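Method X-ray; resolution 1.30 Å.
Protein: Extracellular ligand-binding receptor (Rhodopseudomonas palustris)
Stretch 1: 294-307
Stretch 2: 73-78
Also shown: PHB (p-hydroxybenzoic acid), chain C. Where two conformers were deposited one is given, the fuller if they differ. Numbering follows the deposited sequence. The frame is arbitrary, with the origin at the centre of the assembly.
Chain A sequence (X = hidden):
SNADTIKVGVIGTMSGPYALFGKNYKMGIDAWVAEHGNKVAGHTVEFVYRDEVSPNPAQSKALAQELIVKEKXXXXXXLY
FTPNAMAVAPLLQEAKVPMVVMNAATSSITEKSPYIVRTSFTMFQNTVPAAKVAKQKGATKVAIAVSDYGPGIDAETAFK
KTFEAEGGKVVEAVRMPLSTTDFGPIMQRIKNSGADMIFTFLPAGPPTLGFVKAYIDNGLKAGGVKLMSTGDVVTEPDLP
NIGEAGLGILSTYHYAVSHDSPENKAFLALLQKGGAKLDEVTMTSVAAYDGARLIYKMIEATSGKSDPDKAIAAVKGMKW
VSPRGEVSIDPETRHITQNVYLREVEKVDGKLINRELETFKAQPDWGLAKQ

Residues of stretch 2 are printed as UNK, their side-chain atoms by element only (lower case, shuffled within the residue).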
ATOM      1  N   LEU A 294      12.736  -6.933   7.672  0.50  6.08           N
ATOM      2  CA  LEU A 294      12.558  -6.547   9.091  0.50  6.53           C
ATOM      3  C   LEU A 294      12.397  -7.779   9.975  0.50  6.06           C
ATOM      4  O   LEU A 294      12.910  -7.820  11.102  0.50  7.41           O
ATOM      5  CB  LEU A 294      11.359  -5.623   9.285  0.50  6.14           C
ATOM      6  CG  LEU A 294      11.470  -4.281   8.567  0.50  6.58           C
ATOM      7  CD1 LEU A 294      10.392  -3.347   9.039  0.50  8.13           C
ATOM      8  CD2 LEU A 294      12.821  -3.619   8.808  0.50  7.85           C
ATOM      9  N   ILE A 295      11.668  -8.793   9.500  1.00  6.88           N
ATOM     10  CA  ILE A 295      11.504 -10.025  10.275  1.00  7.57           C
ATOM     11  C   ILE A 295      12.852 -10.713  10.473  1.00  7.00           C
ATOM     12  O   ILE A 295      13.148 -11.145  11.588  1.00  7.29           O
ATOM     13  CB  ILE A 295      10.468 -10.958   9.626  1.00  8.27           C
ATOM     14  CG1 ILE A 295       9.089 -10.267   9.711  1.00  9.61           C
ATOM     15  CG2 ILE A 295      10.496 -12.348  10.267  1.00 10.88           C
ATOM     16  CD1 ILE A 295       8.051 -10.894   8.819  1.00 11.63           C
ATOM     17  N   TYR A 296      13.687 -10.760   9.429  1.00  7.29           N
ATOM     18  CA  TYR A 296      15.032 -11.360   9.589  1.00  7.94           C
ATOM     19  C   TYR A 296      15.829 -10.547  10.600  1.00  7.49           C
ATOM     20  O   TYR A 296      16.543 -11.121  11.449  1.00  8.87           O
ATOM     21  CB  TYR A 296      15.744 -11.448   8.242  1.00  8.21           C
ATOM     22  CG  TYR A 296      15.326 -12.681   7.445  1.00  7.20           C
ATOM     23  CD1 TYR A 296      13.994 -13.133   7.385  1.00  7.39           C
ATOM     24  CD2 TYR A 296      16.268 -13.360   6.671  1.00  7.62           C
ATOM     25  CE1 TYR A 296      13.658 -14.262   6.631  1.00  7.53           C
ATOM     26  CE2 TYR A 296      15.934 -14.455   5.902  1.00  8.48           C
ATOM     27  CZ  TYR A 296      14.628 -14.897   5.865  1.00  7.94           C
ATOM     28  OH  TYR A 296      14.259 -15.964   5.128  1.00  9.29           O
ATOM     29  N   LYS A 297      15.746  -9.213  10.539  1.00  7.15           N
ATOM     30  CA  LYS A 297      16.462  -8.404  11.530  1.00  7.54           C
ATOM     31  C   LYS A 297      15.970  -8.699  12.965  1.00  7.70           C
ATOM     32  O   LYS A 297      16.775  -8.787  13.893  1.00  9.21           O
ATOM     33  CB  LYS A 297      16.272  -6.908  11.214  1.00  8.57           C
ATOM     34  CG  LYS A 297      16.945  -5.994  12.232  1.00 11.91           C
ATOM     35  CD  LYS A 297      18.446  -6.026  12.188  1.00 19.23           C
ATOM     36  CE  LYS A 297      18.989  -4.947  13.116  1.00 24.47           C
ATOM     37  NZ  LYS A 297      20.460  -4.935  12.955  1.00 33.34           N
HETATM   38  N   MSE A 298      14.656  -8.807  13.138  0.50  7.57           N
HETATM   39  CA  MSE A 298      14.096  -9.062  14.485  0.50  7.36           C
HETATM   40  C   MSE A 298      14.544 -10.428  14.998  0.50  7.60           C
HETATM   41  O   MSE A 298      14.915 -10.550  16.165  0.50  8.54           O
HETATM   42  CB  MSE A 298      12.563  -8.981  14.468  0.50  7.39           C
HETATM   43  CG  MSE A 298      12.114  -7.538  14.312  0.50  7.83           C
HETATM   44 SE   MSE A 298      10.269  -7.089  14.578  0.50 10.92          SE
HETATM   45  CE  MSE A 298       9.653  -8.000  12.968  0.50  5.97           C
ATOM     46  N   ILE A 299      14.552 -11.451  14.134  1.00  7.58           N
ATOM     47  CA  ILE A 299      15.048 -12.760  14.547  1.00  8.37           C
ATOM     48  C   ILE A 299      16.538 -12.679  14.927  1.00  8.66           C
ATOM     49  O   ILE A 299      16.920 -13.242  15.934  1.00  9.48           O
ATOM     50  CB  ILE A 299      14.753 -13.794  13.434  1.00  8.83           C
ATOM     51  CG1 ILE A 299      13.225 -13.985  13.292  1.00  9.93           C
ATOM     52  CG2 ILE A 299      15.421 -15.131  13.713  1.00  9.62           C
ATOM     53  CD1 ILE A 299      12.794 -14.755  12.054  1.00 11.20           C
ATOM     54  N   GLU A 300      17.369 -11.983  14.151  0.50  8.70           N
ATOM     55  CA  GLU A 300      18.791 -11.870  14.544  0.50  8.79           C
ATOM     56  C   GLU A 300      18.914 -11.161  15.881  0.50  9.88           C
ATOM     57  O   GLU A 300      19.673 -11.600  16.768  0.50 11.59           O
ATOM     58  CB  GLU A 300      19.625 -11.105  13.505  0.50 10.35           C
ATOM     59  CG  GLU A 300      19.809 -11.857  12.225  0.50  8.49           C
ATOM     60  CD  GLU A 300      20.873 -11.316  11.290  0.50 10.00           C
ATOM     61  OE1 GLU A 300      21.302 -10.128  11.354  0.50 15.13           O
ATOM     62  OE2 GLU A 300      21.257 -12.135  10.460  0.50 10.58           O
ATOM     63  N   ALA A 301      18.181 -10.057  16.045  1.00  9.44           N
ATOM     64  CA  ALA A 301      18.339  -9.251  17.262  1.00  9.72           C
ATOM     65  C   ALA A 301      17.954 -10.042  18.503  1.00  9.91           C
ATOM     66  O   ALA A 301      18.479  -9.770  19.583  1.00 14.25           O
ATOM     67  CB  ALA A 301      17.468  -8.020  17.165  1.00 10.85           C
ATOM     68  N   THR A 302      17.011 -10.976  18.370  1.00  9.98           N
ATOM     69  CA  THR A 302      16.481 -11.728  19.497  1.00  9.93           C
ATOM     70  C   THR A 302      17.080 -13.130  19.554  1.00 10.22           C
ATOM     71  O   THR A 302      16.663 -13.952  20.384  1.00 12.23           O
ATOM     72  CB  THR A 302      14.941 -11.846  19.420  1.00 10.10           C
ATOM     73  OG1 THR A 302      14.607 -12.507  18.184  1.00 10.22           O
ATOM     74  CG2 THR A 302      14.274 -10.491  19.495  1.00 10.66           C
ATOM     75  N   SER A 303      18.043 -13.446  18.678  1.00 10.98           N
ATOM     76  CA  SER A 303      18.637 -14.804  18.619  1.00 13.03           C
ATOM     77  C   SER A 303      17.557 -15.891  18.441  1.00 12.77           C
ATOM     78  O   SER A 303      17.688 -17.016  18.933  1.00 15.86           O
ATOM     79  CB  SER A 303      19.489 -15.062  19.872  1.00 16.20           C
ATOM     80  OG  SER A 303      20.495 -14.083  19.949  1.00 23.75           O
ATOM     81  N   GLY A 304      16.497 -15.559  17.705  1.00 10.38           N
ATOM     82  CA  GLY A 304      15.462 -16.514  17.416  1.00 12.94           C
ATOM     83  C   GLY A 304      14.546 -16.847  18.568  1.00 12.65           C
ATOM     84  O   GLY A 304      13.766 -17.808  18.457  1.00 14.37           O
ATOM     85  N   LYS A 305      14.601 -16.045  19.648  1.00 13.32           N
ATOM     86  CA  LYS A 305      13.685 -16.223  20.764  1.00 14.49           C
ATOM     87  C   LYS A 305      12.582 -15.167  20.697  1.00 12.60           C
ATOM     88  O   LYS A 305      12.777 -14.048  20.205  1.00 14.91           O
ATOM     89  CB  LYS A 305      14.447 -16.063  22.065  1.00 20.59           C
ATOM     90  CG  LYS A 305      15.468 -17.166  22.276  1.00 30.75           C
ATOM     91  CD  LYS A 305      16.162 -17.097  23.629  1.00 43.67           C
ATOM     92  CE  LYS A 305      15.191 -17.346  24.788  1.00 54.49           C
ATOM     93  NZ  LYS A 305      15.808 -17.299  26.153  1.00 68.86           N
ATOM     94  N   SER A 306      11.394 -15.496  21.172  1.00 12.69           N
ATOM     95  CA  SER A 306      10.337 -14.532  21.173  1.00 12.38           C
ATOM     96  C   SER A 306      10.662 -13.454  22.212  1.00 11.53           C
ATOM     97  O   SER A 306      10.822 -13.764  23.388  1.00 16.06           O
ATOM     98  CB  SER A 306       9.023 -15.255  21.431  1.00 16.31           C
ATOM     99  OG  SER A 306       7.999 -14.304  21.436  1.00 18.72           O
ATOM    100  N   ASP A 307      10.785 -12.199  21.779  1.00 10.63           N
ATOM    101  CA  ASP A 307      11.097 -11.083  22.678  1.00 10.59           C
ATOM    102  C   ASP A 307      10.678  -9.813  21.915  1.00 10.48           C
ATOM    103  O   ASP A 307      11.522  -9.130  21.296  1.00 10.06           O
ATOM    104  CB  ASP A 307      12.584 -11.088  23.048  1.00 12.35           C
ATOM    105  CG  ASP A 307      12.960  -9.976  24.016  1.00 13.41           C
ATOM    106  OD1 ASP A 307      12.137  -9.059  24.300  1.00 17.47           O
ATOM    107  OD2 ASP A 307      14.136  -9.976  24.468  1.00 18.14           O
ATOM    108  N   UNK A  73       3.342 -19.127  15.774  1.00  8.29           N
ATOM    109  CA  UNK A  73       4.158 -18.145  15.074  1.00  7.98           C
ATOM    110  C   UNK A  73       4.781 -17.142  16.036  1.00  7.74           C
ATOM    111  O   UNK A  73       4.166 -16.767  17.040  1.00  9.49           O
ATOM    112  c   UNK A  73       3.367 -17.378  13.979  1.00  7.74           C
ATOM    113  c   UNK A  73       2.768 -18.350  12.965  1.00  9.15           C
ATOM    114  c   UNK A  73       2.267 -16.439  14.520  1.00  9.47           C
ATOM    115  N   UNK A  74       6.004 -16.734  15.707  1.00  7.96           N
ATOM    116  CA  UNK A  74       6.647 -15.668  16.467  1.00  7.88           C
ATOM    117  C   UNK A  74       6.308 -14.287  15.935  1.00  6.76           C
ATOM    118  O   UNK A  74       6.482 -13.275  16.647  1.00  8.21           O
ATOM    119  c   UNK A  74       8.621 -16.958  17.423  1.00 10.66           C
ATOM    120  c   UNK A  74      10.110 -16.839  17.694  1.00 11.13           C
ATOM    121  c   UNK A  74       8.157 -15.839  16.523  1.00 10.02           C
ATOM    122  n   UNK A  74      10.753 -17.933  18.004  1.00 13.82           N
ATOM    123  o   UNK A  74      10.653 -15.751  17.666  1.00 17.40           O
ATOM    124  N   UNK A  75       5.849 -14.199  14.661  1.00  6.77           N
ATOM    125  CA  UNK A  75       5.579 -12.925  13.979  1.00  6.23           C
ATOM    126  C   UNK A  75       4.346 -13.117  13.116  1.00  5.83           C
ATOM    127  O   UNK A  75       4.141 -14.209  12.579  1.00  7.14           O
ATOM    128  c   UNK A  75       8.896 -13.408  14.038  1.00  8.26           C
ATOM    129  c   UNK A  75       8.040 -12.336  13.844  1.00  7.28           C
ATOM    130  c   UNK A  75      10.265 -12.108  15.502  1.00  9.26           C
ATOM    131  o   UNK A  75      11.338 -11.936  16.374  1.00 11.08           O
ATOM    132  c   UNK A  75       6.760 -12.524  13.058  1.00  7.32           C
ATOM    133  c   UNK A  75       9.430 -10.996  15.323  1.00  9.40           C
ATOM    134  c   UNK A  75      10.012 -13.297  14.843  1.00  9.27           C
ATOM    135  c   UNK A  75       8.315 -11.119  14.496  1.00  8.65           C
ATOM    136  N   UNK A  76       3.577 -12.035  13.000  1.00  6.54           N
ATOM    137  CA  UNK A  76       2.469 -11.984  12.027  1.00  5.73           C
ATOM    138  C   UNK A  76       2.830 -10.918  10.971  1.00  5.63           C
ATOM    139  O   UNK A  76       3.658 -10.013  11.219  1.00  6.57           O
ATOM    140  c   UNK A  76      -0.474 -12.098  14.551  1.00  9.65           C
ATOM    141  c   UNK A  76      -0.150 -13.699  12.655  1.00  8.63           C
ATOM    142  c   UNK A  76       0.527 -12.679  13.569  1.00  7.26           C
ATOM    143  c   UNK A  76       1.143 -11.571  12.719  1.00  7.41           C
ATOM    144  N   UNK A  77       2.206 -11.015   9.812  1.00  6.34           N
ATOM    145  CA  UNK A  77       2.512 -10.078   8.737  1.00  6.29           C
ATOM    146  C   UNK A  77       1.370 -10.043   7.753  1.00  6.03           C
ATOM    147  O   UNK A  77       0.558 -10.981   7.687  1.00  7.05           O
ATOM    148  c   UNK A  77       3.783 -10.483   7.979  1.00  7.98           C
ATOM    149  N   UNK A  78       1.314  -8.965   6.973  1.00  6.99           N
ATOM    150  CA  UNK A  78       0.385  -8.904   5.841  1.00  6.68           C
ATOM    151  C   UNK A  78      -0.650  -7.841   6.060  1.00  6.02           C
ATOM    152  O   UNK A  78      -0.313  -6.682   6.392  1.00  6.97           O
TER
HETATM  153  C1' PHB C 402      19.368 -11.202   7.182  1.00 29.78           C
HETATM  154  O1' PHB C 402      19.390 -11.944   8.228  1.00 29.07           O
HETATM  155  O2' PHB C 402      19.542 -11.582   6.002  1.00 31.35           O
HETATM  156  C1  PHB C 402      19.203  -9.756   7.331  1.00 25.18           C
HETATM  157  C2  PHB C 402      19.223  -8.955   6.163  1.00 27.18           C
HETATM  158  C3  PHB C 402      19.106  -7.585   6.280  1.00 29.19           C
HETATM  159  C4  PHB C 402      18.928  -7.033   7.553  1.00 27.37           C
HETATM  160  C5  PHB C 402      18.873  -7.842   8.707  1.00 26.88           C
HETATM  161  C6  PHB C 402      19.020  -9.235   8.612  1.00 24.49           C
HETATM  162  O4  PHB C 402      18.800  -5.677   7.617  1.00 37.31           O
HETATM  163  O   HOH W   1      12.705 -14.132  17.009  1.00 11.37           O
HETATM  164  O   HOH W   2       7.502 -12.898  19.164  1.00 11.39           O
HETATM  165  O   HOH W   3       9.946 -11.429  19.074  1.00 13.10           O

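Position 73 carries three side-chain carbons, one bonded to the backbone and bearing the other two, a fork at CB. The side chain comes no nearer than 9.2 Å to stretch 1, so identity rests on shape alone: three carbons branched at CB make Val73.

Position 74 has three carbons in a row, the third carrying one oxygen and one nitrogen, which is a terminal amide. CA-to-CB points toward stretch 1. The nitrogen lies 3.0 Å from Gly304 O with an N-H...O angle of 173°, a nearly linear hydrogen bond in which an amide nitrogen donates to a backbone carbonyl. Three carbons before the heteroatoms identify Gln74, the nitrogen being NE2 and the oxygen OE1.

Position 75 shows one carbon, then a six-carbon ring bearing an oxygen. CA-to-CB again points toward stretch 1, and the ring meets Ile295, Met298 and Ile299, residues on successive turns of the helix. A phenolic ring defines Tyr75. The closest pairs are Ile299 CG1 to Tyr75 CE2 at 3.6 Å, Met298 CE to Tyr75 CD1 at 3.7 Å and Ile295 CG2 to Tyr75 CD2 at 4.2 Å. Met298 is selenomethionine; its SE lies 5.2 Å from the centroid of the Tyr75 ring, 65° off the normal, an oblique approach.

Position 76 has four carbons forked at the second, and its CA-to-CB bond points away from stretch 1; this is Leu76. Position 77 has a single carbon, directed toward the helix, with CB 4.4 Å from Ile295 CD1: Ala77. Position 78 has no side-chain atoms and a phi/psi of 115/-128, where a CB would be jammed against the preceding carbonyl oxygen, so it is Gly78.

The contact buries 387 Å² and joins a strand to a nearly antiparallel helix (170°), with an apolar part and a polar part. Tyr75 has the largest covered area and packs its ring against helix side chains. Beyond the helix, the type I' turn from Thr302 to Lys305 presents Gly304 O to Gln74 NE2; Gly304 has a phi of 74°, which favours glycine. Water 1 ties the two parts together, donating to Gln74 OE1 (2.7 Å from its O) and to Thr302 OG1 (2.8 Å), while its O is also hydrogen-bonded to Tyr75 OH at 2.7 Å. Water 2 bridges the two stretches, its O accepting from Ser306 OG at 2.7 Å and donating to Gln74 O at 2.7 Å.

Stretch 2 73-78: VQYLAG
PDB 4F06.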